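Local coordinates for protein peptidoglycan glycosyltransferase (Atopobium parvulum, PDB 4OVD) that belongs to the penicillin-binding proteins, joining an extended region with a dimerisation domain to a globular domain of the penicillin-binding fold, at residues S343-L348 with M468-K473; A427-G432 with C515-P520; I364-F369 with D398-P403; G372-K375 with G379-T382. All blocks are in the same frame, centred on the assembly; numbering follows the deposited sequence.

How the contacts relate
Contact 1 opens at 343-348, the start of helix 344-350, and closes only at 468-473 on helix 458-474. Within that long excursion, helix 366-375 begins contact 3 near its N-terminal end and contact 4 near its C-terminal end. Contact 4 closes first, a few residues on at 379-382; contact 3 encloses it and closes at 398-403. Contact 2 starts at 427-432, after both have shut but before contact 1 does, and ends at 515-520, so contacts 1 and 2 cross. These two also touch, Met468 CE lying 3.7 Å from Ile517 CD1. Contact 1 joins two helices, contact 2 sets helix 418-429 on strand 510-518, while contacts 3 and 4 fasten loops to helix 366-375.

Contact 1: residues S343-L348 with M468-K473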
loop_
_atom_site.group_PDB
_atom_site.type_symbol
_atom_site.label_atom_id
_atom_site.label_comp_id
_atom_site.label_asym_id
_atom_site.label_seq_id
_atom_site.Cartn_x
_atom_site.Cartn_y
_atom_site.Cartn_z
ATOM N N SER A 343 22.342 13.243 12.542
ATOM C CA SER A 343 21.910 13.909 11.301
ATOM C C SER A 343 20.469 13.405 11.043
ATOM O O SER A 343 20.044 12.403 11.648
ATOM C CB SER A 343 22.812 13.529 10.165
ATOM O OG SER A 343 22.718 12.114 9.933
ATOM N N VAL A 344 19.739 14.082 10.174
ATOM C CA VAL A 344 18.406 13.687 9.788
ATOM C C VAL A 344 18.535 12.286 9.193
ATOM O O VAL A 344 17.694 11.419 9.427
ATOM C CB VAL A 344 17.769 14.643 8.781
ATOM C CG1 VAL A 344 16.416 14.089 8.295
ATOM C CG2 VAL A 344 17.593 16.021 9.403
ATOM N N ARG A 345 19.557 12.083 8.379
ATOM C CA ARG A 345 19.864 10.733 7.804
ATOM C C ARG A 345 19.954 9.687 8.945
ATOM O O ARG A 345 19.323 8.633 8.922
ATOM C CB ARG A 345 21.172 10.747 7.014
ATOM C CG ARG A 345 21.554 9.388 6.453
ATOM C CD ARG A 345 22.965 9.423 5.893
ATOM N NE ARG A 345 23.157 10.461 4.894
ATOM C CZ ARG A 345 22.735 10.354 3.642
ATOM N NH1 ARG A 345 22.146 9.228 3.205
ATOM N NH2 ARG A 345 22.958 11.346 2.797
ATOM N N GLU A 346 20.672 10.006 9.973
ATOM C CA GLU A 346 20.780 9.062 11.107
ATOM C C GLU A 346 19.447 8.818 11.818
ATOM O O GLU A 346 19.191 7.726 12.254
ATOM C CB GLU A 346 21.802 9.617 12.079
ATOM C CG GLU A 346 21.990 8.805 13.347
ATOM C CD GLU A 346 22.445 7.396 13.110
ATOM O OE1 GLU A 346 22.901 7.082 11.950
ATOM O OE2 GLU A 346 22.303 6.617 14.089
HETATM N N MSE A 347 18.583 9.827 11.952
HETATM C CA MSE A 347 17.303 9.617 12.660
HETATM C C MSE A 347 16.496 8.623 11.890
HETATM O O MSE A 347 15.799 7.758 12.490
HETATM C CB MSE A 347 16.522 10.921 12.743
HETATM C CG MSE A 347 17.263 11.938 13.537
HETATM SE SE MSE A 347 16.269 13.661 13.462
HETATM C CE MSE A 347 17.686 14.901 13.925
ATOM N N LEU A 348 16.605 8.666 10.583
ATOM C CA LEU A 348 15.943 7.711 9.754
ATOM C C LEU A 348 16.593 6.314 9.772
ATOM O O LEU A 348 15.920 5.338 9.801
ATOM C CB LEU A 348 15.836 8.250 8.351
ATOM C CG LEU A 348 14.582 7.859 7.612
ATOM C CD1 LEU A 348 13.374 8.526 8.183
ATOM C CD2 LEU A 348 14.667 8.066 6.122
HETATM N N MSE A 468 16.788 6.688 2.365
HETATM C CA MSE A 468 16.136 5.378 2.428
HETATM C C MSE A 468 17.117 4.318 2.029
HETATM O O MSE A 468 16.978 3.179 2.427
HETATM C CB MSE A 468 14.942 5.356 1.539
HETATM C CG MSE A 468 13.890 6.223 2.212
HETATM SE SE MSE A 468 12.466 6.412 0.851
HETATM C CE MSE A 468 11.785 4.586 0.737
ATOM N N THR A 469 18.116 4.673 1.220
ATOM C CA THR A 469 19.156 3.738 0.865
ATOM C C THR A 469 20.052 3.442 2.095
ATOM O O THR A 469 20.458 2.295 2.283
ATOM C CB THR A 469 19.983 4.282 -0.308
ATOM O OG1 THR A 469 19.061 4.478 -1.380
ATOM C CG2 THR A 469 21.108 3.308 -0.743
ATOM N N THR A 470 20.321 4.455 2.923
ATOM C CA THR A 470 21.114 4.318 4.155
ATOM C C THR A 470 20.392 3.402 5.095
ATOM O O THR A 470 21.026 2.599 5.758
ATOM C CB THR A 470 21.286 5.686 4.836
ATOM O OG1 THR A 470 22.142 6.484 4.022
ATOM C CG2 THR A 470 21.954 5.597 6.161
ATOM N N VAL A 471 19.077 3.476 5.114
ATOM C CA VAL A 471 18.270 2.614 5.992
ATOM C C VAL A 471 18.557 1.144 5.696
ATOM O O VAL A 471 18.637 0.327 6.590
ATOM C CB VAL A 471 16.738 2.848 5.859
ATOM C CG1 VAL A 471 15.912 1.775 6.637
ATOM C CG2 VAL A 471 16.388 4.248 6.418
ATOM N N VAL A 472 18.654 0.824 4.428
ATOM C CA VAL A 472 18.801 -0.527 3.998
ATOM C C VAL A 472 20.256 -0.931 4.019
ATOM O O VAL A 472 20.571 -2.067 4.273
ATOM C CB VAL A 472 18.179 -0.734 2.607
ATOM C CG1 VAL A 472 18.485 -2.094 2.082
ATOM C CG2 VAL A 472 16.671 -0.623 2.687
ATOM N N LYS A 473 21.143 -0.023 3.681
ATOM C CA LYS A 473 22.538 -0.398 3.703
ATOM C C LYS A 473 23.152 -0.421 5.072
ATOM O O LYS A 473 24.038 -1.279 5.377
ATOM C CB LYS A 473 23.354 0.553 2.808
ATOM C CG LYS A 473 23.260 0.207 1.316
ATOM C CD LYS A 473 24.292 1.004 0.519
ATOM C CE LYS A 473 24.440 0.506 -0.924
ATOM N NZ LYS A 473 23.174 0.516 -1.725
#
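Two helices of the penicillin-binding fold, 344-350 and 458-474, meet through Arg345 with Thr470 and Leu348 with Val471. Their short segments approach to 9.0 Å between axes and cross at -48°. Arg345 reaches over with its first two torsions extended and then bends at chi3 (-55°), which turns the guanidinium so that NH1 donates to Thr470 OG1 at 2.9 Å. The bond is somewhat bent, and the hydroxyl oxygen stands slightly off the guanidinium plane. The aliphatic CG of Arg345 lies 3.8 Å from Thr470 CG2, so threonine offers both an acceptor and a methyl. On the apolar side Leu348 CD2 meets Val471 CG2 at 4.2 Å and selenomethionine Met468 CG at 4.4 Å, two branched and one long flexible side chain in a buried seam. Val471 CG2 also lies 3.6 Å from Leu348 O. Ser343 caps helix 344-350, its OG accepting from Glu346 N at 2.9 Å. Leu348 also touches Lys298 and Lys490, which by sequence belong to the family's SxxK and KTG motifs. The stronger partner of Arg345 is Asp466, salt-bridged to NH2; carboxylate and hydroxyl, one helical turn apart, hold two nitrogens of one guanidinium, probably restricting its rotation and keeping its charge compensated.

Contact 2: residues A427-G432 with C515-P520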
loop_
_atom_site.group_PDB
_atom_site.type_symbol
_atom_site.label_atom_id
_atom_site.label_comp_id
_atom_site.label_asym_id
_atom_site.label_seq_id
_atom_site.Cartn_x
_atom_site.Cartn_y
_atom_site.Cartn_z
ATOM N N ALA A 427 5.751 9.259 -4.572
ATOM C CA ALA A 427 6.331 10.548 -4.836
ATOM C C ALA A 427 7.843 10.531 -4.657
ATOM O O ALA A 427 8.584 11.119 -5.455
ATOM C CB ALA A 427 5.702 11.629 -3.975
ATOM N N VAL A 428 8.319 9.823 -3.641
ATOM C CA VAL A 428 9.769 9.741 -3.442
ATOM C C VAL A 428 10.390 8.906 -4.552
ATOM O O VAL A 428 11.504 9.180 -5.061
ATOM C CB VAL A 428 10.097 9.182 -2.046
ATOM C CG1 VAL A 428 11.571 8.860 -1.906
ATOM C CG2 VAL A 428 9.684 10.175 -0.996
ATOM N N ALA A 429 9.676 7.878 -4.974
ATOM C CA ALA A 429 10.228 7.002 -6.017
ATOM C C ALA A 429 9.974 7.502 -7.433
ATOM O O ALA A 429 10.470 6.904 -8.360
ATOM C CB ALA A 429 9.634 5.610 -5.896
ATOM N N ASN A 430 9.159 8.538 -7.615
ATOM C CA ASN A 430 8.887 8.974 -8.958
ATOM C C ASN A 430 9.176 10.442 -9.203
ATOM O O ASN A 430 8.336 11.163 -9.744
ATOM C CB ASN A 430 7.462 8.661 -9.263
ATOM C CG ASN A 430 7.103 8.977 -10.687
ATOM O OD1 ASN A 430 7.821 8.623 -11.572
ATOM N ND2 ASN A 430 5.958 9.543 -10.896
ATOM N N LYS A 431 10.317 10.898 -8.692
ATOM C CA LYS A 431 10.773 12.283 -8.913
ATOM C C LYS A 431 9.850 13.299 -8.366
ATOM O O LYS A 431 9.706 14.386 -8.888
ATOM C CB LYS A 431 11.013 12.511 -10.399
ATOM C CG LYS A 431 12.144 11.605 -10.881
ATOM C CD LYS A 431 12.330 11.575 -12.414
ATOM C CE LYS A 431 12.737 12.925 -13.018
ATOM N NZ LYS A 431 14.031 13.468 -12.503
ATOM N N GLY A 432 9.141 12.899 -7.354
ATOM C CA GLY A 432 8.276 13.816 -6.709
ATOM C C GLY A 432 6.851 13.783 -7.091
ATOM O O GLY A 432 6.048 14.539 -6.504
ATOM N N CYS A 515 8.525 -1.042 3.451
ATOM C CA CYS A 515 8.174 -0.549 2.133
ATOM C C CYS A 515 9.501 -0.226 1.449
ATOM O O CYS A 515 10.293 0.554 2.003
ATOM C CB CYS A 515 7.302 0.702 2.179
ATOM S SG CYS A 515 6.598 1.043 0.496
ATOM N N GLY A 516 9.758 -0.829 0.292
ATOM C CA GLY A 516 11.027 -0.611 -0.438
ATOM C C GLY A 516 10.884 -0.426 -1.931
ATOM O O GLY A 516 9.937 -0.883 -2.528
ATOM N N ILE A 517 11.852 0.257 -2.515
ATOM C CA ILE A 517 11.870 0.603 -3.910
ATOM C C ILE A 517 13.113 -0.080 -4.445
ATOM O O ILE A 517 14.196 0.085 -3.887
ATOM C CB ILE A 517 12.015 2.138 -4.038
ATOM C CG1 ILE A 517 10.860 2.844 -3.327
ATOM C CG2 ILE A 517 12.059 2.550 -5.497
ATOM C CD1 ILE A 517 11.064 4.306 -2.920
ATOM N N VAL A 518 12.960 -0.872 -5.493
ATOM C CA VAL A 518 14.078 -1.599 -6.076
ATOM C C VAL A 518 14.589 -0.779 -7.281
ATOM O O VAL A 518 13.778 -0.298 -8.054
ATOM C CB VAL A 518 13.644 -3.013 -6.529
ATOM C CG1 VAL A 518 14.841 -3.817 -6.978
ATOM C CG2 VAL A 518 12.944 -3.760 -5.410
ATOM N N ASN A 519 15.918 -0.604 -7.396
ATOM C CA ASN A 519 16.570 0.153 -8.461
ATOM C C ASN A 519 15.743 1.352 -8.757
ATOM O O ASN A 519 15.080 1.444 -9.823
ATOM C CB ASN A 519 16.763 -0.710 -9.693
ATOM C CG ASN A 519 17.752 -1.833 -9.446
ATOM O OD1 ASN A 519 18.367 -1.902 -8.392
ATOM N ND2 ASN A 519 17.924 -2.717 -10.431
ATOM N N PRO A 520 15.721 2.270 -7.783
ATOM C CA PRO A 520 14.937 3.483 -7.824
ATOM C C PRO A 520 15.163 4.336 -9.080
ATOM O O PRO A 520 14.230 5.003 -9.517
ATOM C CB PRO A 520 15.391 4.214 -6.573
ATOM C CG PRO A 520 15.897 3.123 -5.683
ATOM C CD PRO A 520 16.626 2.266 -6.617
HETATM O O HOH W 1 11.646 4.468 -8.598
#
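Apolar packing carries most of this contact, and it comes down to Ala429 on Ile517. The methyl CB of Ala429, in the last turn of helix 418-429, points at strand 510-518 and comes to 3.5 Å from Ile517 CD1. Ile517 CG2 flanks the same methyl at 3.9 Å, so the alanine is met by both branches of the isoleucine. With chi1 at -59°, CG2 stands anti to the backbone N while CG1 lies beside it, spreading the two branches across the surface presented to the helix. A small residue suits the helix here because it lets the backbone come close; a beta-branched one suits the strand and packs on the alanine methyl.

Polar contact is indirect. One water lies 2.7 Å from Ala429 O and 2.8 Å from Pro520 O, hydrogen-bonding to both and bridging the helix end to the residues that follow the strand. More acceptors surround it than it has protons, so the two bonds may not always be made together. Lys431's positive phi (62°) swings the chain back, Gly432 N bonding to Ala427 O at 2.7 Å; Gly432 also has positive phi, easy for glycine.

Leu465 and Met468 of helix 458-474 also rest on Ile517, whose backbone pairs with Ala488. Helices laid on a face of a central antiparallel sheet in this way are typical of the penicillin-binding domain and its serine beta-lactamase relatives.

Contact 3: residues I364-F369 with D398-P403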
loop_
_atom_site.group_PDB
_atom_site.type_symbol
_atom_site.label_atom_id
_atom_site.label_comp_id
_atom_site.label_asym_id
_atom_site.label_seq_id
_atom_site.Cartn_x
_atom_site.Cartn_y
_atom_site.Cartn_z
ATOM N N ILE A 364 9.643 22.126 11.650
ATOM C CA ILE A 364 8.569 22.168 10.644
ATOM C C ILE A 364 7.426 23.011 11.128
ATOM O O ILE A 364 7.003 23.950 10.432
ATOM C CB ILE A 364 8.099 20.771 10.240
ATOM C CG1 ILE A 364 9.324 19.880 9.898
ATOM C CG2 ILE A 364 7.074 20.837 9.102
ATOM C CD1 ILE A 364 8.987 18.413 9.668
ATOM N N GLY A 365 6.881 22.691 12.292
ATOM C CA GLY A 365 5.769 23.480 12.782
ATOM C C GLY A 365 4.548 22.732 12.298
ATOM O O GLY A 365 4.567 22.089 11.242
ATOM N N ASP A 366 3.455 22.858 13.038
ATOM C CA ASP A 366 2.232 22.128 12.726
ATOM C C ASP A 366 1.612 22.526 11.414
ATOM O O ASP A 366 1.134 21.701 10.682
ATOM C CB ASP A 366 1.213 22.361 13.858
ATOM C CG ASP A 366 1.596 21.584 15.108
ATOM O OD1 ASP A 366 2.542 20.727 15.030
ATOM O OD2 ASP A 366 0.925 21.783 16.129
ATOM N N LYS A 367 1.610 23.809 11.147
ATOM C CA LYS A 367 1.027 24.313 9.908
ATOM C C LYS A 367 1.655 23.715 8.662
ATOM O O LYS A 367 0.916 23.241 7.789
ATOM C CB LYS A 367 1.129 25.840 9.856
ATOM C CG LYS A 367 0.600 26.418 8.545
ATOM C CD LYS A 367 0.364 27.919 8.670
ATOM C CE LYS A 367 0.080 28.488 7.300
ATOM N NZ LYS A 367 -0.264 29.900 7.453
ATOM N N ARG A 368 2.993 23.803 8.524
ATOM C CA ARG A 368 3.651 23.225 7.345
ATOM C C ARG A 368 3.535 21.730 7.375
ATOM O O ARG A 368 3.457 21.096 6.315
ATOM C CB ARG A 368 5.124 23.674 7.185
ATOM C CG ARG A 368 5.247 25.128 6.759
ATOM C CD ARG A 368 6.681 25.622 6.627
ATOM N NE ARG A 368 7.381 25.584 7.909
ATOM C CZ ARG A 368 8.360 26.419 8.223
ATOM N NH1 ARG A 368 8.688 27.375 7.362
ATOM N NH2 ARG A 368 8.979 26.321 9.419
ATOM N N PHE A 369 3.485 21.155 8.580
ATOM C CA PHE A 369 3.342 19.713 8.678
ATOM C C PHE A 369 1.992 19.302 8.151
ATOM O O PHE A 369 1.891 18.436 7.293
ATOM C CB PHE A 369 3.477 19.219 10.123
ATOM C CG PHE A 369 3.389 17.717 10.273
ATOM C CD1 PHE A 369 4.459 16.889 9.894
ATOM C CD2 PHE A 369 2.295 17.146 10.809
ATOM C CE1 PHE A 369 4.387 15.560 10.076
ATOM C CE2 PHE A 369 2.231 15.776 11.021
ATOM C CZ PHE A 369 3.288 14.988 10.677
ATOM N N ASP A 398 -6.745 22.562 12.238
ATOM C CA ASP A 398 -7.528 23.244 13.278
ATOM C C ASP A 398 -7.965 22.317 14.401
ATOM O O ASP A 398 -8.421 22.788 15.411
ATOM C CB ASP A 398 -8.722 24.061 12.720
ATOM C CG ASP A 398 -9.795 23.191 12.099
ATOM O OD1 ASP A 398 -9.459 22.097 11.609
ATOM O OD2 ASP A 398 -10.980 23.609 12.079
ATOM N N GLN A 399 -7.823 21.006 14.239
ATOM C CA GLN A 399 -8.174 20.086 15.313
ATOM C C GLN A 399 -6.914 19.663 16.097
ATOM O O GLN A 399 -7.011 18.936 17.087
ATOM C CB GLN A 399 -8.832 18.825 14.753
ATOM C CG GLN A 399 -10.120 18.967 13.967
ATOM C CD GLN A 399 -10.563 17.595 13.395
ATOM O OE1 GLN A 399 -9.926 17.046 12.498
ATOM N NE2 GLN A 399 -11.684 17.064 13.891
ATOM N N TYR A 400 -5.728 20.116 15.690
ATOM C CA TYR A 400 -4.519 19.706 16.398
ATOM C C TYR A 400 -4.556 20.221 17.810
ATOM O O TYR A 400 -5.063 21.293 18.109
ATOM C CB TYR A 400 -3.217 20.230 15.746
ATOM C CG TYR A 400 -2.657 19.471 14.540
ATOM C CD1 TYR A 400 -3.482 18.884 13.608
ATOM C CD2 TYR A 400 -1.285 19.501 14.257
ATOM C CE1 TYR A 400 -2.976 18.248 12.473
ATOM C CE2 TYR A 400 -0.766 18.841 13.138
ATOM C CZ TYR A 400 -1.619 18.235 12.232
ATOM O OH TYR A 400 -1.131 17.648 11.089
ATOM N N GLU A 401 -3.982 19.443 18.683
ATOM C CA GLU A 401 -3.873 19.858 20.029
ATOM C C GLU A 401 -2.398 19.816 20.346
ATOM O O GLU A 401 -1.549 19.586 19.456
ATOM C CB GLU A 401 -4.763 19.001 20.919
ATOM C CG GLU A 401 -4.580 17.509 20.738
ATOM C CD GLU A 401 -5.628 16.710 21.489
ATOM O OE1 GLU A 401 -6.696 17.294 21.827
ATOM O OE2 GLU A 401 -5.385 15.495 21.700
ATOM N N GLY A 402 -2.093 20.013 21.611
ATOM C CA GLY A 402 -0.728 20.063 22.067
ATOM C C GLY A 402 0.247 19.089 21.477
ATOM O O GLY A 402 1.244 19.516 20.930
ATOM N N PRO A 403 -0.031 17.773 21.598
ATOM C CA PRO A 403 0.921 16.733 21.120
ATOM C C PRO A 403 0.728 16.153 19.729
ATOM O O PRO A 403 1.478 15.278 19.355
ATOM C CB PRO A 403 0.682 15.567 22.114
ATOM C CG PRO A 403 -0.705 15.781 22.666
ATOM C CD PRO A 403 -1.137 17.205 22.395
HETATM O O HOH W 2 0.610 19.610 17.630
#
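Tyr400 lies with its ring edge against Asp366 and its hydroxyl end against Phe369, both at the start of helix 366-375. The carboxylate of Asp366, with CG beside the backbone N (chi1 -74°), packs its CG 3.7 Å from Tyr400 CD2, its plane turned 65° from the ring. Phe369, one turn later, has its CG anti to the backbone N (chi1 -178°), which carries the ring to the tyrosine's far end; there Phe369 CD2 and Tyr400 OH approach to 3.5 Å, the oxygen lying near the plane of the phenyl ring. Tyrosine suits the loop, being long enough to touch both residues. A water 2.7 Å from Asp366 OD2 and 2.8 Å from Glu401 O bridges helix and loop, though more acceptors than protons lie in reach. Away from the loop, Arg368 folds back and grips Ile364 O side-on, NE at 3.0 Å and NH2 at 3.2 Å, the oxygen close to the guanidinium plane. Gly365, with positive phi, ends helix 353-364 and N-caps the new one; an acid directly after it suits a helix start. Phe369 packs inward on Thr301 of helix 298-307, and Met408 of helix 404-408 touches both Phe369 and Tyr400, joining loop to helices.

Contact 4: residues G372-K375 with G379-T382; sequences GIDK and GHTT
His380 reaches back to Asp374 at the protein surface, and one hydrogen bond makes the contact: NE2 donates to Asp374 OD1 at 2.9 Å. The N-H points nearly straight at the oxygen (162°), and OD1 sits at the ring edge, close to the imidazole plane. Seen from the acid the approach is different, since the donor comes from well above the carboxylate plane (54° out of it), with ring and carboxylate turned steeply against each other. Asp374 OD2 stays farther off, 4.1 Å from His380 NE2, leaving a single oxygen to take the bond.

The side chains reach this position from both ends. Asp374 has its CG anti to the backbone N (chi1 -167°), bringing the carboxylate round toward the loop, while the CB of His380 already points at the helix. Histidine suits the loop because its ring spans the gap and ends in an N-H. The carboxylate next to it would be expected to favour a second proton on the ring, and a positive charge near the C-terminal end of a helix would be favourable too.

Behind this pair lies the backbone. Gly379, with a positive phi that suits glycine, turns the chain just before His380, and its N is bonded to Gln420 OE1 of helix 418-429. Ile373, next to the aspartate, packs inward on Ile300 and Ile304 of helix 298-307, seating helix 366-375. Lys375 O accepts from Lys453 NZ. What results is a His-carboxylate hydrogen bond closing the short link from helix 366-375 to the following loop, on the surface of the penicillin-binding domain.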
loop_
_atom_site.group_PDB
_atom_site.type_symbol
_atom_site.label_atom_id
_atom_site.label_comp_id
_atom_site.label_asym_id
_atom_site.label_seq_id
_atom_site.Cartn_x
_atom_site.Cartn_y
_atom_site.Cartn_z
ATOM N N GLY A 372 1.698 19.551 4.484
ATOM C CA GLY A 372 2.394 18.510 3.757
ATOM C C GLY A 372 1.655 17.192 3.771
ATOM O O GLY A 372 1.663 16.495 2.775
ATOM N N ILE A 373 1.167 16.794 4.943
ATOM C CA ILE A 373 0.396 15.564 5.112
ATOM C C ILE A 373 -0.710 15.550 4.079
ATOM O O ILE A 373 -0.985 14.529 3.431
ATOM C CB ILE A 373 -0.324 15.595 6.495
ATOM C CG1 ILE A 373 0.684 15.379 7.581
ATOM C CG2 ILE A 373 -1.427 14.594 6.658
ATOM C CD1 ILE A 373 1.725 14.391 7.227
ATOM N N ASP A 374 -1.359 16.709 3.960
ATOM C CA ASP A 374 -2.482 16.878 3.077
ATOM C C ASP A 374 -2.035 16.789 1.627
ATOM O O ASP A 374 -2.651 16.115 0.832
ATOM C CB ASP A 374 -3.137 18.211 3.363
ATOM C CG ASP A 374 -4.471 18.333 2.723
ATOM O OD1 ASP A 374 -5.430 17.791 3.314
ATOM O OD2 ASP A 374 -4.567 19.011 1.680
ATOM N N LYS A 375 -0.925 17.441 1.286
ATOM C CA LYS A 375 -0.447 17.385 -0.059
ATOM C C LYS A 375 -0.077 15.935 -0.408
ATOM O O LYS A 375 -0.245 15.511 -1.534
ATOM C CB LYS A 375 0.797 18.286 -0.114
ATOM C CG LYS A 375 1.157 18.902 -1.446
ATOM C CD LYS A 375 2.217 19.968 -1.211
ATOM C CE LYS A 375 2.355 20.948 -2.370
ATOM N NZ LYS A 375 2.596 20.291 -3.680
ATOM N N GLY A 379 -5.050 10.864 4.682
ATOM C CA GLY A 379 -6.389 11.191 5.070
ATOM C C GLY A 379 -7.313 11.397 3.881
ATOM O O GLY A 379 -8.400 11.861 4.055
ATOM N N HIS A 380 -6.879 11.061 2.671
ATOM C CA HIS A 380 -7.702 11.197 1.476
ATOM C C HIS A 380 -7.634 9.883 0.751
ATOM O O HIS A 380 -6.577 9.234 0.723
ATOM C CB HIS A 380 -7.124 12.272 0.536
ATOM C CG HIS A 380 -7.142 13.647 1.108
ATOM N ND1 HIS A 380 -8.125 14.560 0.806
ATOM C CD2 HIS A 380 -6.292 14.273 1.958
ATOM C CE1 HIS A 380 -7.875 15.694 1.438
ATOM N NE2 HIS A 380 -6.773 15.542 2.149
ATOM N N THR A 381 -8.705 9.499 0.103
ATOM C CA THR A 381 -8.674 8.238 -0.634
ATOM C C THR A 381 -7.637 8.378 -1.753
ATOM O O THR A 381 -7.365 9.433 -2.247
ATOM C CB THR A 381 -10.082 7.905 -1.183
ATOM O OG1 THR A 381 -10.632 9.099 -1.731
ATOM C CG2 THR A 381 -10.987 7.466 -0.072
ATOM N N THR A 382 -7.024 7.289 -2.126
ATOM C CA THR A 382 -6.035 7.305 -3.111
ATOM C C THR A 382 -6.576 7.289 -4.503
ATOM O O THR A 382 -5.881 7.609 -5.391
ATOM C CB THR A 382 -5.148 6.063 -2.958
ATOM O OG1 THR A 382 -5.932 4.868 -3.101
ATOM C CG2 THR A 382 -4.508 6.087 -1.598
#